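Local coordinates for protein Sso-CP2 metallo-carboxypetidase (Sulfolobus solfataricus, PDB 4MMO) that is a zinc-binding metallo-carboxypeptidase of the M20 family that probably trims residues from the C-terminal end of peptides, at residues V347-N352 and L385-L390; P173-G178 and T354-M359; E145-I148 and K154-A157; L67-Y72 and G379-G384. All coordinates share one frame; numbering follows the deposited sequence.

Overall arrangement
Following the chain from the N terminus, contact 4 opens first, on strand 65-71 of the mixed sheet that carries zinc ligand His71. Contact 3 opens and closes next, with five residues between its segments, joining helix 144-149 to the segment leading into strand 159-161. Contact 2 starts at strand 174-176 and closes on helix 354-367 after a long excursion; both it and contact 3 nest inside the loop of contact 4. Contact 1 begins at the end of strand 337-348, before contact 2 has closed, and the two cross. Residues 379-384 then close contact 4, and residues 385-390, further along helix 383-389, close contact 1, so these two cross as well.

Contact 1 (V347-N352 and L385-L390); sequences VRTSVN and LFVYKL
Val347 and Val387 mark the closest approach of the two backbones, their CA atoms 7.7 Å apart where the end of strand 337-348 passes helix 383-389. Besides the ordinary helical bond from Lys389 N, Leu385 O accepts from Leu390 N, five residues on, which makes a wider pi-type turn. Val347, paired through its backbone with Val179, does most of the touching from the strand, and its two methyls divide the work. With CG1 anti to the backbone N (chi1 175°), that branch reaches out to meet Val387 CG2 tip to tip at 3.8 Å. The other branch, CG2, lies beside the backbone N and slides past the tyrosine in the opposite sense, approaching Tyr388 CE2 obliquely at 3.8 Å. One face of the Tyr388 ring is covered by Val387 CG1, 3.9 Å above the plane and toward the rim. Thr349 adds a looser touch, CG2 to Val387 CG2 at 4.4 Å, while its hydroxyl lies in hydrogen-bonding position to the carbonyls of Ala395 and Leu177, which must share its one proton. The polar links lie at the tyrosine end. Tyr388 OH is hydrogen-bonded to Pro346 O, and a water 3.0 Å from that OH accepts from Arg348 N at 2.8 Å. The contact thus illustrates a division of labour: valine methyls and the tyrosine ring fill the interface without any direct hydrogen bond between the two segments, whereas the phenol hydroxyl and a single bridging water tie the helix to the strand backbone and probably hold the exposed tyrosine against it.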
loop_
_atom_site.group_PDB
_atom_site.type_symbol
_atom_site.label_atom_id
_atom_site.label_comp_id
_atom_site.label_asym_id
_atom_site.label_seq_id
_atom_site.Cartn_x
_atom_site.Cartn_y
_atom_site.Cartn_z
ATOM N N VAL A 347 -10.480 24.473 16.199
ATOM C CA VAL A 347 -10.857 25.331 17.318
ATOM C C VAL A 347 -9.672 26.162 17.782
ATOM O O VAL A 347 -8.542 25.676 17.816
ATOM C CB VAL A 347 -11.332 24.499 18.532
ATOM C CG1 VAL A 347 -11.620 25.394 19.739
ATOM C CG2 VAL A 347 -12.557 23.693 18.188
ATOM N N ARG A 348 -9.948 27.410 18.147
ATOM C CA ARG A 348 -8.980 28.270 18.814
ATOM C C ARG A 348 -9.720 29.174 19.785
ATOM O O ARG A 348 -10.660 29.864 19.395
ATOM C CB ARG A 348 -8.217 29.119 17.804
ATOM C CG ARG A 348 -6.992 28.444 17.253
ATOM C CD ARG A 348 -6.309 29.303 16.219
ATOM N NE ARG A 348 -5.307 28.538 15.487
ATOM C CZ ARG A 348 -4.940 28.778 14.233
ATOM N NH1 ARG A 348 -5.485 29.776 13.547
ATOM N NH2 ARG A 348 -4.019 28.015 13.664
ATOM N N THR A 349 -9.300 29.165 21.046
ATOM C CA THR A 349 -9.965 29.955 22.075
ATOM C C THR A 349 -9.016 30.995 22.654
ATOM O O THR A 349 -7.813 30.976 22.389
ATOM C CB THR A 349 -10.501 29.063 23.210
ATOM O OG1 THR A 349 -9.406 28.466 23.912
ATOM C CG2 THR A 349 -11.406 27.977 22.651
ATOM N N SER A 350 -9.569 31.895 23.458
ATOM C CA SER A 350 -8.817 33.030 23.976
ATOM C C SER A 350 -7.878 32.664 25.120
ATOM O O SER A 350 -8.209 31.856 25.988
ATOM C CB SER A 350 -9.779 34.119 24.449
ATOM O OG SER A 350 -9.100 35.061 25.258
ATOM N N VAL A 351 -6.706 33.287 25.122
ATOM C CA VAL A 351 -5.755 33.141 26.214
ATOM C C VAL A 351 -6.242 33.907 27.449
ATOM O O VAL A 351 -5.727 33.721 28.551
ATOM C CB VAL A 351 -4.353 33.650 25.788
ATOM C CG1 VAL A 351 -4.350 35.177 25.625
ATOM C CG2 VAL A 351 -3.278 33.197 26.773
ATOM N N ASN A 352 -7.255 34.751 27.264
ATOM C CA ASN A 352 -7.688 35.676 28.311
ATOM C C ASN A 352 -8.830 35.168 29.173
ATOM O O ASN A 352 -9.251 35.848 30.108
ATOM C CB ASN A 352 -8.090 37.016 27.694
ATOM C CG ASN A 352 -6.924 37.720 27.050
ATOM O OD1 ASN A 352 -5.829 37.767 27.616
ATOM N ND2 ASN A 352 -7.140 38.256 25.852
ATOM N N LEU A 385 -16.671 19.940 19.486
ATOM C CA LEU A 385 -18.020 19.623 19.937
ATOM C C LEU A 385 -18.398 20.466 21.146
ATOM O O LEU A 385 -19.513 20.975 21.235
ATOM C CB LEU A 385 -18.133 18.139 20.290
ATOM C CG LEU A 385 -17.806 17.163 19.164
ATOM C CD1 LEU A 385 -18.027 15.737 19.642
ATOM C CD2 LEU A 385 -18.638 17.458 17.915
ATOM N N PHE A 386 -17.463 20.613 22.076
ATOM C CA PHE A 386 -17.742 21.322 23.313
ATOM C C PHE A 386 -17.873 22.821 23.062
ATOM O O PHE A 386 -18.737 23.483 23.632
ATOM C CB PHE A 386 -16.659 21.013 24.347
ATOM C CG PHE A 386 -16.632 19.573 24.767
ATOM C CD1 PHE A 386 -17.523 19.101 25.717
ATOM C CD2 PHE A 386 -15.738 18.685 24.196
ATOM C CE1 PHE A 386 -17.514 17.775 26.100
ATOM C CE2 PHE A 386 -15.721 17.354 24.578
ATOM C CZ PHE A 386 -16.611 16.898 25.530
ATOM N N VAL A 387 -17.035 23.348 22.180
ATOM C CA VAL A 387 -17.055 24.773 21.877
ATOM C C VAL A 387 -18.249 25.154 20.999
ATOM O O VAL A 387 -18.937 26.129 21.278
ATOM C CB VAL A 387 -15.748 25.207 21.189
ATOM C CG1 VAL A 387 -15.807 26.674 20.776
ATOM C CG2 VAL A 387 -14.571 24.969 22.115
ATOM N N TYR A 388 -18.498 24.382 19.946
ATOM C CA TYR A 388 -19.500 24.761 18.951
ATOM C C TYR A 388 -20.890 24.208 19.242
ATOM O O TYR A 388 -21.885 24.908 19.059
ATOM C CB TYR A 388 -19.049 24.329 17.555
ATOM C CG TYR A 388 -17.784 25.025 17.104
ATOM C CD1 TYR A 388 -17.651 26.403 17.215
ATOM C CD2 TYR A 388 -16.721 24.305 16.587
ATOM C CE1 TYR A 388 -16.498 27.045 16.814
ATOM C CE2 TYR A 388 -15.558 24.941 16.181
ATOM C CZ TYR A 388 -15.453 26.307 16.298
ATOM O OH TYR A 388 -14.301 26.943 15.898
ATOM N N LYS A 389 -20.966 22.960 19.692
ATOM C CA LYS A 389 -22.263 22.334 19.918
ATOM C C LYS A 389 -22.795 22.641 21.317
ATOM O O LYS A 389 -23.980 22.923 21.480
ATOM C CB LYS A 389 -22.193 20.826 19.674
ATOM C CG LYS A 389 -21.498 20.446 18.376
ATOM C CD LYS A 389 -22.170 21.084 17.166
ATOM C CE LYS A 389 -21.512 20.635 15.868
ATOM N NZ LYS A 389 -22.279 21.062 14.663
ATOM N N LEU A 390 -21.920 22.598 22.320
ATOM C CA LEU A 390 -22.310 22.941 23.688
ATOM C C LEU A 390 -22.153 24.433 23.963
ATOM O O LEU A 390 -22.598 24.930 24.997
ATOM C CB LEU A 390 -21.494 22.143 24.709
ATOM C CG LEU A 390 -22.006 20.759 25.111
ATOM C CD1 LEU A 390 -21.063 20.148 26.133
ATOM C CD2 LEU A 390 -23.420 20.813 25.673
HETATM O O HOH W 1 -12.144 28.687 16.909
#

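Contact 2 (P173-G178 and T354-M359); sequences PQIVLG and TVVKAM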
loop_
_atom_site.group_PDB
_atom_site.type_symbol
_atom_site.label_atom_id
_atom_site.label_comp_id
_atom_site.label_asym_id
_atom_site.label_seq_id
_atom_site.Cartn_x
_atom_site.Cartn_y
_atom_site.Cartn_z
ATOM N N PRO A 173 5.340 22.670 31.615
ATOM C CA PRO A 173 3.949 22.311 31.323
ATOM C C PRO A 173 3.430 23.043 30.088
ATOM O O PRO A 173 3.900 24.145 29.794
ATOM C CB PRO A 173 3.197 22.760 32.578
ATOM C CG PRO A 173 4.060 23.824 33.183
ATOM C CD PRO A 173 5.467 23.420 32.877
ATOM N N GLN A 174 2.482 22.432 29.380
ATOM C CA GLN A 174 1.940 23.009 28.154
ATOM C C GLN A 174 0.466 23.371 28.287
ATOM O O GLN A 174 -0.320 22.633 28.881
ATOM C CB GLN A 174 2.140 22.048 26.983
ATOM C CG GLN A 174 3.599 21.851 26.611
ATOM C CD GLN A 174 3.777 20.930 25.430
ATOM O OE1 GLN A 174 4.350 21.315 24.413
ATOM N NE2 GLN A 174 3.294 19.699 25.561
ATOM N N ILE A 175 0.113 24.526 27.732
ATOM C CA ILE A 175 -1.258 25.014 27.716
ATOM C C ILE A 175 -1.661 25.139 26.256
ATOM O O ILE A 175 -1.009 25.845 25.485
ATOM C CB ILE A 175 -1.387 26.401 28.388
ATOM C CG1 ILE A 175 -0.720 26.414 29.769
ATOM C CG2 ILE A 175 -2.849 26.817 28.488
ATOM C CD1 ILE A 175 -1.348 25.503 30.782
ATOM N N VAL A 176 -2.734 24.453 25.880
ATOM C CA VAL A 176 -3.137 24.375 24.482
ATOM C C VAL A 176 -4.555 24.909 24.300
ATOM O O VAL A 176 -5.506 24.406 24.901
ATOM C CB VAL A 176 -3.032 22.933 23.979
ATOM C CG1 VAL A 176 -3.275 22.867 22.479
ATOM C CG2 VAL A 176 -1.652 22.361 24.324
ATOM N N LEU A 177 -4.684 25.926 23.455
ATOM C CA LEU A 177 -5.925 26.683 23.331
ATOM C C LEU A 177 -6.758 26.282 22.117
ATOM O O LEU A 177 -7.580 27.067 21.645
ATOM C CB LEU A 177 -5.607 28.177 23.237
ATOM C CG LEU A 177 -4.660 28.727 24.303
ATOM C CD1 LEU A 177 -4.513 30.231 24.144
ATOM C CD2 LEU A 177 -5.152 28.383 25.698
ATOM N N GLY A 178 -6.551 25.073 21.607
ATOM C CA GLY A 178 -7.312 24.631 20.454
ATOM C C GLY A 178 -6.808 23.359 19.802
ATOM O O GLY A 178 -5.908 22.695 20.308
ATOM N N THR A 354 -10.730 33.092 32.044
ATOM C CA THR A 354 -10.301 32.792 33.402
ATOM C C THR A 354 -9.809 31.349 33.541
ATOM O O THR A 354 -8.875 31.078 34.303
ATOM C CB THR A 354 -11.429 33.047 34.411
ATOM O OG1 THR A 354 -12.616 32.380 33.973
ATOM C CG2 THR A 354 -11.709 34.539 34.529
ATOM N N VAL A 355 -10.427 30.419 32.815
ATOM C CA VAL A 355 -10.014 29.023 32.922
ATOM C C VAL A 355 -8.577 28.898 32.432
ATOM O O VAL A 355 -7.767 28.203 33.045
ATOM C CB VAL A 355 -10.973 28.032 32.183
ATOM C CG1 VAL A 355 -10.943 28.230 30.669
ATOM C CG2 VAL A 355 -10.615 26.592 32.537
ATOM N N VAL A 356 -8.243 29.609 31.357
ATOM C CA VAL A 356 -6.871 29.585 30.854
ATOM C C VAL A 356 -5.938 30.235 31.866
ATOM O O VAL A 356 -4.872 29.698 32.175
ATOM C CB VAL A 356 -6.743 30.285 29.484
ATOM C CG1 VAL A 356 -5.279 30.455 29.091
ATOM C CG2 VAL A 356 -7.472 29.487 28.414
ATOM N N LYS A 357 -6.347 31.388 32.384
ATOM C CA LYS A 357 -5.548 32.117 33.360
ATOM C C LYS A 357 -5.273 31.249 34.576
ATOM O O LYS A 357 -4.126 31.105 34.989
ATOM C CB LYS A 357 -6.261 33.406 33.781
ATOM C CG LYS A 357 -6.105 34.547 32.789
ATOM C CD LYS A 357 -7.082 35.679 33.079
ATOM C CE LYS A 357 -6.608 36.996 32.483
ATOM N NZ LYS A 357 -7.598 38.088 32.689
ATOM N N ALA A 358 -6.328 30.665 35.138
ATOM C CA ALA A 358 -6.193 29.772 36.287
ATOM C C ALA A 358 -5.230 28.626 35.982
ATOM O O ALA A 358 -4.497 28.162 36.853
ATOM C CB ALA A 358 -7.551 29.223 36.686
ATOM N N MET A 359 -5.228 28.183 34.732
ATOM C CA MET A 359 -4.387 27.070 34.318
ATOM C C MET A 359 -2.914 27.493 34.210
ATOM O O MET A 359 -2.020 26.789 34.676
ATOM C CB MET A 359 -4.894 26.532 32.979
ATOM C CG MET A 359 -4.468 25.125 32.662
ATOM S SD MET A 359 -5.125 23.854 33.772
ATOM C CE MET A 359 -6.829 23.754 33.239
#
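Ile175 and Leu177 meet Val356 and Met359 in helix-on-sheet packing, where the first turns of helix 354-367 lie against strand 174-176. Within the M20 peptidase fold, the helix packs on this strand and leads on to 372-374, the strand's parallel partner. All four side chains are buried, and their conformations decide who touches whom. Ile175 splits its branches: CG1 lies beside the backbone N, and a further bend (chi2 -64°) turns CD1 onto Met359 CG, 3.7 Å away, while the Ile175 CG2 methyl is held more loosely against Val356 CG1 at 4.4 Å. The isoleucine and methionine chains meet at a slant. Met359 sets out toward the strand, and its first torsion (chi1 -159°, CG anti to the backbone N) sets the CG methylene against Ile175 CD1. Bends at the next two torsions then lead the sulfur and CE away from the strand. Around it the methionine also packs on Ile161, Val396 and Phe430; its side chain is about 11 Å from that of the zinc ligand Glu163. Leu177 departs from the strand conformation. Its CB bond does not aim at the helix, yet the outer part of the chain crosses Val356 at about a right angle. The second torsion (chi2 -176°) sends CD1 outward and leaves CD2 as the branch turned to Val356. There Leu177 CD2 rests on both valine methyls, 3.7 Å from Val356 CG2 and 4.0 Å from Val356 CG1.

Contact 3 (E145-I148 and K154-A157); sequences EDYI and KLKA
Leu155 meets Tyr147 and Ile148 of helix 144-149 with a single methyl, CD1, and this apolar group makes up most of the contact. Leu155 CD1 lies 4.1 Å from Ile148 CG1, the two side chains crossing at about a right angle, and 4.2 Å from Tyr147 CE2, which it approaches obliquely to the ring. The leucine can serve both because its outer chain is extended (chi2 172°), carrying CD1 away from its own backbone toward the helix. Leu390 extends the same patch, packing on both Leu155 and Ile148, while Tyr55 of strand 53-58 touches Tyr147, Lys154 and Leu155. Topologically this is the return half of a beta-alpha-beta crossover, in which helix 144-149 connects the parallel strands 128-134 and 159-161 with strand 65-71 lying between them in the sheet. The second kind of interaction pairs a lysine methylene with a phenol oxygen. Lys154 crosses the tyrosine roughly at right angles, its CE 4.2 Å from Tyr147 OH. A bend at chi3 (92°) turns the end of the lysine, and its ammonium forms a separate salt bridge with Glu46, outside the two segments. Backbone carbonyls form the third group: Lys154 O and Lys156 O both receive hydrogen bonds from Lys130 NZ, linking this loop to strand 128-134.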
loop_
_atom_site.group_PDB
_atom_site.type_symbol
_atom_site.label_atom_id
_atom_site.label_comp_id
_atom_site.label_asym_id
_atom_site.label_seq_id
_atom_site.Cartn_x
_atom_site.Cartn_y
_atom_site.Cartn_z
ATOM N N GLU A 145 -20.747 12.968 19.426
ATOM C CA GLU A 145 -21.582 14.123 19.112
ATOM C C GLU A 145 -23.057 13.817 19.342
ATOM O O GLU A 145 -23.773 14.622 19.934
ATOM C CB GLU A 145 -21.363 14.584 17.672
ATOM C CG GLU A 145 -22.189 15.809 17.298
ATOM C CD GLU A 145 -21.888 16.321 15.906
ATOM O OE1 GLU A 145 -20.993 15.757 15.241
ATOM O OE2 GLU A 145 -22.550 17.289 15.477
ATOM N N ASP A 146 -23.505 12.652 18.877
ATOM C CA ASP A 146 -24.900 12.253 19.029
ATOM C C ASP A 146 -25.301 12.258 20.496
ATOM O O ASP A 146 -26.409 12.663 20.846
ATOM C CB ASP A 146 -25.135 10.861 18.434
ATOM C CG ASP A 146 -25.052 10.847 16.920
ATOM O OD1 ASP A 146 -25.334 11.890 16.295
ATOM O OD2 ASP A 146 -24.710 9.788 16.352
ATOM N N TYR A 147 -24.396 11.811 21.357
ATOM C CA TYR A 147 -24.661 11.825 22.787
ATOM C C TYR A 147 -24.748 13.255 23.329
ATOM O O TYR A 147 -25.615 13.567 24.145
ATOM C CB TYR A 147 -23.585 11.053 23.542
ATOM C CG TYR A 147 -23.588 11.363 25.014
ATOM C CD1 TYR A 147 -24.540 10.810 25.857
ATOM C CD2 TYR A 147 -22.649 12.222 25.560
ATOM C CE1 TYR A 147 -24.552 11.102 27.204
ATOM C CE2 TYR A 147 -22.654 12.517 26.903
ATOM C CZ TYR A 147 -23.607 11.957 27.722
ATOM O OH TYR A 147 -23.613 12.250 29.064
ATOM N N ILE A 148 -23.851 14.122 22.876
ATOM C CA ILE A 148 -23.803 15.491 23.385
ATOM C C ILE A 148 -25.023 16.288 22.938
ATOM O O ILE A 148 -25.582 17.064 23.714
ATOM C CB ILE A 148 -22.504 16.210 22.953
ATOM C CG1 ILE A 148 -21.313 15.616 23.709
ATOM C CG2 ILE A 148 -22.591 17.720 23.216
ATOM C CD1 ILE A 148 -19.961 16.129 23.257
ATOM N N LYS A 154 -28.039 19.098 30.179
ATOM C CA LYS A 154 -27.376 18.379 31.261
ATOM C C LYS A 154 -25.887 18.724 31.369
ATOM O O LYS A 154 -25.320 18.714 32.459
ATOM C CB LYS A 154 -27.545 16.867 31.078
ATOM C CG LYS A 154 -26.738 16.042 32.074
ATOM C CD LYS A 154 -27.350 14.674 32.335
ATOM C CE LYS A 154 -26.790 13.612 31.410
ATOM N NZ LYS A 154 -27.419 12.289 31.674
ATOM N N LEU A 155 -25.266 19.032 30.235
ATOM C CA LEU A 155 -23.825 19.248 30.180
ATOM C C LEU A 155 -23.425 20.715 30.286
ATOM O O LEU A 155 -22.249 21.047 30.136
ATOM C CB LEU A 155 -23.269 18.671 28.878
ATOM C CG LEU A 155 -23.378 17.154 28.745
ATOM C CD1 LEU A 155 -22.982 16.726 27.341
ATOM C CD2 LEU A 155 -22.511 16.464 29.786
ATOM N N LYS A 156 -24.394 21.587 30.543
ATOM C CA LYS A 156 -24.123 23.018 30.631
ATOM C C LYS A 156 -23.038 23.309 31.659
ATOM O O LYS A 156 -23.078 22.809 32.782
ATOM C CB LYS A 156 -25.389 23.795 30.993
ATOM C CG LYS A 156 -25.174 25.302 31.050
ATOM C CD LYS A 156 -26.427 26.042 31.482
ATOM C CE LYS A 156 -26.219 27.548 31.425
ATOM N NZ LYS A 156 -27.470 28.294 31.724
ATOM N N ALA A 157 -22.065 24.118 31.256
ATOM C CA ALA A 157 -20.976 24.519 32.135
ATOM C C ALA A 157 -20.412 25.844 31.641
ATOM O O ALA A 157 -20.596 26.197 30.478
ATOM C CB ALA A 157 -19.898 23.456 32.154
#

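Contact 4 (L67-Y72 and G379-G384); sequences LIYNHY and GTQPMG. With SO4 (sulfate ion), chain D.
Beside the zinc site, Tyr69 on the strand leading to the metal ligand His71 faces Gln381 and Pro382. The proline and tyrosine side chains cross at about a right angle near the hydroxyl end, with Pro382 CG 3.4 Å from Tyr69 OH and 3.8 Å from Tyr69 CZ. Gln381 slides past the other way: OE1 stands 3.9 Å from Tyr69 CE1, with the amide and ring planes 50° apart. With CG anti to the backbone N (chi1 -167°) and the rest extended, the glutamine brings that oxygen to accept from the backbone N of Glu163; this second-shell contact probably helps position Glu163, which binds zinc with His71 and Asp104. Strand 65-71 is an inner strand of the M20 mixed sheet, and Pro382 lies on the approach to helix 383-389. The tyrosine hydroxyl is hydrogen-bonded to Glu134, and Phe386 meets the ring from the helix. With ring and hydroxyl gone, as in an alanine here, Glu134 would probably lose a partner and a gap open beside Pro382 and Phe386. Thr380 N lies doubtfully close (2.5 Å) to O4 of a sulfate, probably a crystallisation component, also hydrogen-bonded by Arg311 and, from the second subunit, His197.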
loop_
_atom_site.group_PDB
_atom_site.type_symbol
_atom_site.label_atom_id
_atom_site.label_comp_id
_atom_site.label_asym_id
_atom_site.label_seq_id
_atom_site.Cartn_x
_atom_site.Cartn_y
_atom_site.Cartn_z
ATOM N N LEU A 67 -16.738 21.657 33.239
ATOM C CA LEU A 67 -16.887 20.378 32.552
ATOM C C LEU A 67 -15.502 19.803 32.274
ATOM O O LEU A 67 -14.683 20.446 31.622
ATOM C CB LEU A 67 -17.657 20.565 31.239
ATOM C CG LEU A 67 -17.908 19.311 30.390
ATOM C CD1 LEU A 67 -18.678 18.263 31.174
ATOM C CD2 LEU A 67 -18.663 19.670 29.121
ATOM N N ILE A 68 -15.238 18.603 32.782
ATOM C CA ILE A 68 -13.941 17.957 32.590
ATOM C C ILE A 68 -14.066 16.767 31.638
ATOM O O ILE A 68 -14.845 15.852 31.883
ATOM C CB ILE A 68 -13.344 17.488 33.934
ATOM C CG1 ILE A 68 -13.123 18.696 34.849
ATOM C CG2 ILE A 68 -12.032 16.726 33.709
ATOM C CD1 ILE A 68 -12.484 18.371 36.187
ATOM N N TYR A 69 -13.286 16.795 30.561
ATOM C CA TYR A 69 -13.288 15.737 29.557
ATOM C C TYR A 69 -12.007 14.912 29.620
ATOM O O TYR A 69 -10.904 15.456 29.670
ATOM C CB TYR A 69 -13.454 16.331 28.151
ATOM C CG TYR A 69 -13.170 15.358 27.021
ATOM C CD1 TYR A 69 -11.881 15.189 26.534
ATOM C CD2 TYR A 69 -14.191 14.614 26.440
ATOM C CE1 TYR A 69 -11.612 14.306 25.509
ATOM C CE2 TYR A 69 -13.930 13.723 25.405
ATOM C CZ TYR A 69 -12.639 13.574 24.946
ATOM O OH TYR A 69 -12.363 12.692 23.926
ATOM N N ASN A 70 -12.169 13.593 29.617
ATOM C CA ASN A 70 -11.054 12.664 29.461
ATOM C C ASN A 70 -11.546 11.440 28.692
ATOM O O ASN A 70 -12.739 11.306 28.449
ATOM C CB ASN A 70 -10.490 12.250 30.821
ATOM C CG ASN A 70 -9.705 13.363 31.495
ATOM O OD1 ASN A 70 -10.178 13.983 32.445
ATOM N ND2 ASN A 70 -8.493 13.607 31.012
ATOM N N HIS A 71 -10.638 10.556 28.297
ATOM C CA HIS A 71 -11.045 9.322 27.625
ATOM C C HIS A 71 -10.333 8.117 28.215
ATOM O O HIS A 71 -9.125 8.156 28.455
ATOM C CB HIS A 71 -10.820 9.411 26.115
ATOM C CG HIS A 71 -9.385 9.574 25.720
ATOM N ND1 HIS A 71 -8.516 8.516 25.621
ATOM C CD2 HIS A 71 -8.678 10.683 25.393
ATOM C CE1 HIS A 71 -7.325 8.962 25.245
ATOM N NE2 HIS A 71 -7.399 10.270 25.102
ATOM N N TYR A 72 -11.098 7.055 28.457
ATOM C CA TYR A 72 -10.568 5.855 29.098
ATOM C C TYR A 72 -10.043 4.832 28.091
ATOM O O TYR A 72 -9.394 3.862 28.473
ATOM C CB TYR A 72 -11.617 5.217 30.017
ATOM C CG TYR A 72 -12.880 4.751 29.326
ATOM C CD1 TYR A 72 -12.972 3.471 28.783
ATOM C CD2 TYR A 72 -13.987 5.580 29.235
ATOM C CE1 TYR A 72 -14.128 3.042 28.158
ATOM C CE2 TYR A 72 -15.150 5.161 28.613
ATOM C CZ TYR A 72 -15.214 3.891 28.074
ATOM O OH TYR A 72 -16.371 3.475 27.456
ATOM N N GLY A 379 -2.306 18.212 16.353
ATOM C CA GLY A 379 -3.227 17.097 16.249
ATOM C C GLY A 379 -4.671 17.489 16.493
ATOM O O GLY A 379 -5.013 18.677 16.512
ATOM N N THR A 380 -5.511 16.478 16.693
ATOM C CA THR A 380 -6.958 16.658 16.742
ATOM C C THR A 380 -7.549 16.065 18.013
ATOM O O THR A 380 -7.011 15.119 18.583
ATOM C CB THR A 380 -7.629 16.008 15.513
ATOM O OG1 THR A 380 -7.168 16.657 14.322
ATOM C CG2 THR A 380 -9.158 16.115 15.581
ATOM N N GLN A 381 -8.670 16.636 18.437
ATOM C CA GLN A 381 -9.357 16.239 19.654
ATOM C C GLN A 381 -10.778 16.790 19.509
ATOM O O GLN A 381 -10.981 17.759 18.780
ATOM C CB GLN A 381 -8.625 16.842 20.862
ATOM C CG GLN A 381 -9.021 16.286 22.218
ATOM C CD GLN A 381 -8.203 16.840 23.387
ATOM O OE1 GLN A 381 -8.501 16.536 24.542
ATOM N NE2 GLN A 381 -7.174 17.643 23.097
ATOM N N PRO A 382 -11.776 16.171 20.168
ATOM C CA PRO A 382 -13.149 16.648 19.933
ATOM C C PRO A 382 -13.519 17.943 20.677
ATOM O O PRO A 382 -14.665 18.126 21.093
ATOM C CB PRO A 382 -14.009 15.464 20.398
ATOM C CG PRO A 382 -13.173 14.771 21.410
ATOM C CD PRO A 382 -11.760 14.905 20.927
ATOM N N MET A 383 -12.551 18.845 20.816
ATOM C CA MET A 383 -12.777 20.147 21.430
ATOM C C MET A 383 -13.888 20.898 20.705
ATOM O O MET A 383 -14.674 21.617 21.326
ATOM C CB MET A 383 -11.485 20.959 21.380
ATOM C CG MET A 383 -11.472 22.212 22.230
ATOM S SD MET A 383 -9.784 22.833 22.397
ATOM C CE MET A 383 -10.059 24.382 23.247
ATOM N N GLY A 384 -13.953 20.713 19.391
ATOM C CA GLY A 384 -14.948 21.373 18.560
ATOM C C GLY A 384 -16.377 21.143 19.005
ATOM O O GLY A 384 -17.206 22.044 18.918
HETATM S S SO4 D . -4.616 12.975 16.883
HETATM O O1 SO4 D . -4.379 11.801 16.051
HETATM O O2 SO4 D . -5.634 12.673 17.903
HETATM O O3 SO4 D . -3.298 13.355 17.407
HETATM O O4 SO4 D . -5.118 14.080 16.074
#